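DUF4136 domain-containing protein (PDB 4F54) is of unknown function but belongs to the DUF4136 family, whose members are related to the TolB N-terminal domain, and is probably a lipoprotein. Local coordinates at residues 62-67 against 182-187. Residues are numbered along the deposited sequence; the frame is centred on the assembly and turned at random. Where two conformers were deposited one is given.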
ATOM      1  N   LEU A  62       7.829  -5.743  -4.460  1.00 20.74           N
ATOM      2  CA  LEU A  62       8.382  -5.379  -3.139  1.00 21.89           C
ATOM      3  C   LEU A  62       9.772  -4.747  -3.248  1.00 24.30           C
ATOM      4  O   LEU A  62      10.063  -3.742  -2.588  1.00 21.72           O
ATOM      5  CB  LEU A  62       8.383  -6.612  -2.224  1.00 23.16           C
ATOM      6  CG  LEU A  62       7.004  -7.193  -1.919  1.00 20.79           C
ATOM      7  CD1 LEU A  62       7.110  -8.530  -1.195  1.00 24.64           C
ATOM      8  CD2 LEU A  62       6.230  -6.130  -1.088  1.00 21.46           C
ATOM      9  N   ALA A  63      10.615  -5.279  -4.152  1.00 20.24           N
ATOM     10  CA  ALA A  63      11.944  -4.674  -4.364  1.00 21.73           C
ATOM     11  C   ALA A  63      11.825  -3.228  -4.865  1.00 21.77           C
ATOM     12  O   ALA A  63      12.657  -2.360  -4.479  1.00 23.52           O
ATOM     13  CB  ALA A  63      12.808  -5.534  -5.326  1.00 21.03           C
ATOM     14  N   ALA A  64      10.802  -2.943  -5.683  1.00 22.23           N
ATOM     15  CA  ALA A  64      10.590  -1.562  -6.208  1.00 22.64           C
ATOM     16  C   ALA A  64      10.257  -0.594  -5.061  1.00 20.04           C
ATOM     17  O   ALA A  64      10.765   0.524  -5.025  1.00 20.62           O
ATOM     18  CB  ALA A  64       9.538  -1.503  -7.331  1.00 22.05           C
ATOM     19  N   TYR A  65       9.433  -1.036  -4.099  1.00 19.92           N
ATOM     20  CA  TYR A  65       9.157  -0.214  -2.865  1.00 17.17           C
ATOM     21  C   TYR A  65      10.457   0.032  -2.121  1.00 20.56           C
ATOM     22  O   TYR A  65      10.743   1.163  -1.729  1.00 20.86           O
ATOM     23  CB  TYR A  65       8.111  -0.900  -1.966  1.00 21.17           C
ATOM     24  CG  TYR A  65       6.697  -0.659  -2.544  1.00 17.68           C
ATOM     25  CD1 TYR A  65       6.117   0.610  -2.495  1.00 19.69           C
ATOM     26  CD2 TYR A  65       5.984  -1.668  -3.181  1.00 19.36           C
ATOM     27  CE1 TYR A  65       4.868   0.887  -3.075  1.00 21.96           C
ATOM     28  CE2 TYR A  65       4.737  -1.410  -3.725  1.00 17.65           C
ATOM     29  CZ  TYR A  65       4.178  -0.133  -3.661  1.00 21.21           C
ATOM     30  OH  TYR A  65       2.935   0.126  -4.231  1.00 19.74           O
ATOM     31  N   THR A  66      11.204  -1.043  -1.880  1.00 20.93           N
ATOM     32  CA  THR A  66      12.486  -0.915  -1.178  1.00 21.30           C
ATOM     33  C   THR A  66      13.440   0.069  -1.808  1.00 21.87           C
ATOM     34  O   THR A  66      13.966   0.960  -1.135  1.00 21.72           O
ATOM     35  CB  THR A  66      13.118  -2.304  -1.000  1.00 23.43           C
ATOM     36  OG1 THR A  66      12.274  -3.066  -0.132  1.00 23.44           O
ATOM     37  CG2 THR A  66      14.561  -2.182  -0.418  1.00 22.29           C
ATOM     38  N   GLU A  67      13.655  -0.084  -3.113  1.00 21.09           N
ATOM     39  CA  GLU A  67      14.536   0.818  -3.865  1.00 21.92           C
ATOM     40  C   GLU A  67      14.042   2.273  -3.816  1.00 22.44           C
ATOM     41  O   GLU A  67      14.788   3.197  -3.596  1.00 22.48           O
ATOM     42  CB  GLU A  67      14.675   0.311  -5.297  1.00 21.95           C
ATOM     43  CG  GLU A  67      15.458  -0.996  -5.329  1.00 26.98           C
ATOM     44  CD  GLU A  67      15.277  -1.795  -6.610  1.00 39.67           C
ATOM     45  OE1 GLU A  67      14.915  -1.201  -7.651  1.00 39.37           O
ATOM     46  OE2 GLU A  67      15.449  -3.037  -6.538  1.00 40.78           O
ATOM     47  N   GLU A 182       6.573  -0.134 -13.026  1.00 23.70           N
ATOM     48  CA  GLU A 182       6.517   1.219 -13.578  0.50 25.68           C
ATOM     49  C   GLU A 182       5.480   2.079 -12.816  1.00 22.37           C
ATOM     50  O   GLU A 182       5.729   3.279 -12.514  1.00 22.09           O
ATOM     51  CB  GLU A 182       6.239   1.194 -15.085  0.50 27.75           C
ATOM     52  CG  GLU A 182       7.352   0.549 -15.919  0.50 30.59           C
ATOM     53  CD  GLU A 182       6.982   0.378 -17.393  0.50 37.83           C
ATOM     54  OE1 GLU A 182       5.984   0.971 -17.831  0.50 39.16           O
ATOM     55  OE2 GLU A 182       7.689  -0.353 -18.110  0.50 43.05           O
ATOM     56  N   ALA A 183       4.368   1.464 -12.453  1.00 20.82           N
ATOM     57  CA  ALA A 183       3.328   2.134 -11.624  1.00 21.43           C
ATOM     58  C   ALA A 183       3.842   2.459 -10.206  1.00 20.09           C
ATOM     59  O   ALA A 183       3.652   3.579  -9.723  1.00 21.59           O
ATOM     60  CB  ALA A 183       2.020   1.351 -11.589  1.00 21.68           C
ATOM     61  N   VAL A 184       4.547   1.512  -9.559  1.00 20.38           N
ATOM     62  CA  VAL A 184       5.167   1.791  -8.268  1.00 21.62           C
ATOM     63  C   VAL A 184       6.107   2.982  -8.399  1.00 21.81           C
ATOM     64  O   VAL A 184       6.021   3.925  -7.618  1.00 21.05           O
ATOM     65  CB  VAL A 184       5.814   0.524  -7.637  1.00 22.18           C
ATOM     66  CG1 VAL A 184       6.640   0.882  -6.402  1.00 18.69           C
ATOM     67  CG2 VAL A 184       4.759  -0.526  -7.319  1.00 21.21           C
ATOM     68  N   ASN A 185       7.009   2.973  -9.392  1.00 22.27           N
ATOM     69  CA  ASN A 185       7.940   4.076  -9.601  1.00 22.20           C
ATOM     70  C   ASN A 185       7.202   5.383  -9.789  1.00 23.35           C
ATOM     71  O   ASN A 185       7.572   6.411  -9.207  1.00 21.24           O
ATOM     72  CB  ASN A 185       8.837   3.799 -10.803  1.00 23.49           C
ATOM     73  CG  ASN A 185       9.841   2.685 -10.546  1.00 25.16           C
ATOM     74  OD1 ASN A 185      10.079   2.305  -9.403  1.00 24.07           O
ATOM     75  ND2 ASN A 185      10.402   2.133 -11.625  1.00 23.47           N
ATOM     76  N   GLN A 186       6.098   5.334 -10.532  1.00 21.29           N
ATOM     77  CA  GLN A 186       5.315   6.546 -10.769  1.00 21.47           C
ATOM     78  C   GLN A 186       4.680   7.123  -9.520  1.00 21.36           C
ATOM     79  O   GLN A 186       4.625   8.337  -9.337  1.00 21.65           O
ATOM     80  CB  GLN A 186       4.246   6.311 -11.846  1.00 25.85           C
ATOM     81  CG  GLN A 186       3.308   7.494 -12.084  1.00 26.84           C
ATOM     82  CD  GLN A 186       4.019   8.765 -12.547  1.00 27.55           C
ATOM     83  OE1 GLN A 186       4.947   8.711 -13.370  1.00 26.54           O
ATOM     84  NE2 GLN A 186       3.566   9.916 -12.050  1.00 24.57           N
ATOM     85  N   SER A 187       4.229   6.237  -8.636  1.00 19.39           N
ATOM     86  CA  SER A 187       3.595   6.662  -7.379  1.00 19.36           C
ATOM     87  C   SER A 187       4.577   7.464  -6.529  1.00 20.24           C
ATOM     88  O   SER A 187       4.196   8.454  -5.885  1.00 20.95           O
ATOM     89  CB  SER A 187       3.018   5.479  -6.587  1.00 20.79           C
ATOM     90  OG  SER A 187       4.014   4.673  -5.917  1.00 21.65           O
TER
HETATM   91  O   HOH W   1       2.563   2.449  -4.966  1.00 20.45           O
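Val184 reaches from the helix 179-189 to Tyr65 and Ala64 of the helix 56-70, and its two methyls carry nearly all of the apolar contact. Val184 CG1 sits over the face of the Tyr65 ring in a CH-pi contact, 3.7 Å from the ring centroid and 9° off the normal, so the methyl lies almost exactly above the middle of the ring. It is placed there by a torsion that sets CG1 anti to the backbone N (chi1 171°), which leaves Val184 CG2 beside that N and against CE2, CZ and the phenol oxygen, 3.6 Å from Tyr65 OH. Val184 CG1 also touches Ala64 CB, at 3.9 Å, roughly at right angles to the direction of the ring. The CA atoms of Ala64 and Val184, 6.7 Å apart, are the nearest pair across the two segments.

Polar links complete the contact. A water lies 2.5 Å from Tyr65 OH and donates to Ser187 OG at 2.8 Å, bridging two buried side chains. Ser187 OG in turn gives its own hydrogen to Val184 O, 2.7 Å away and in the carbonyl plane on a lone pair, a bond back to the preceding turn that fixes the hydroxyl. Tyr65 OH is also hydrogen-bonded to Thr142 OG1, and Asn185 OD1, at the edge of the contact, to Asn68 ND2. Replacing Tyr65 by an alanine would probably leave both methyls of Val184 without the ring they pack on, and the water and Thr142 OG1 without the phenol oxygen.

The segment axes pass 9.5 Å apart at -25°, running in the same general direction. Tyr65 touches strands 34-37 and 159-166, while Val184 rests on Leu165 of the latter: two helices side by side on a mixed beta-sheet, as in a two-layer alpha-beta sandwich.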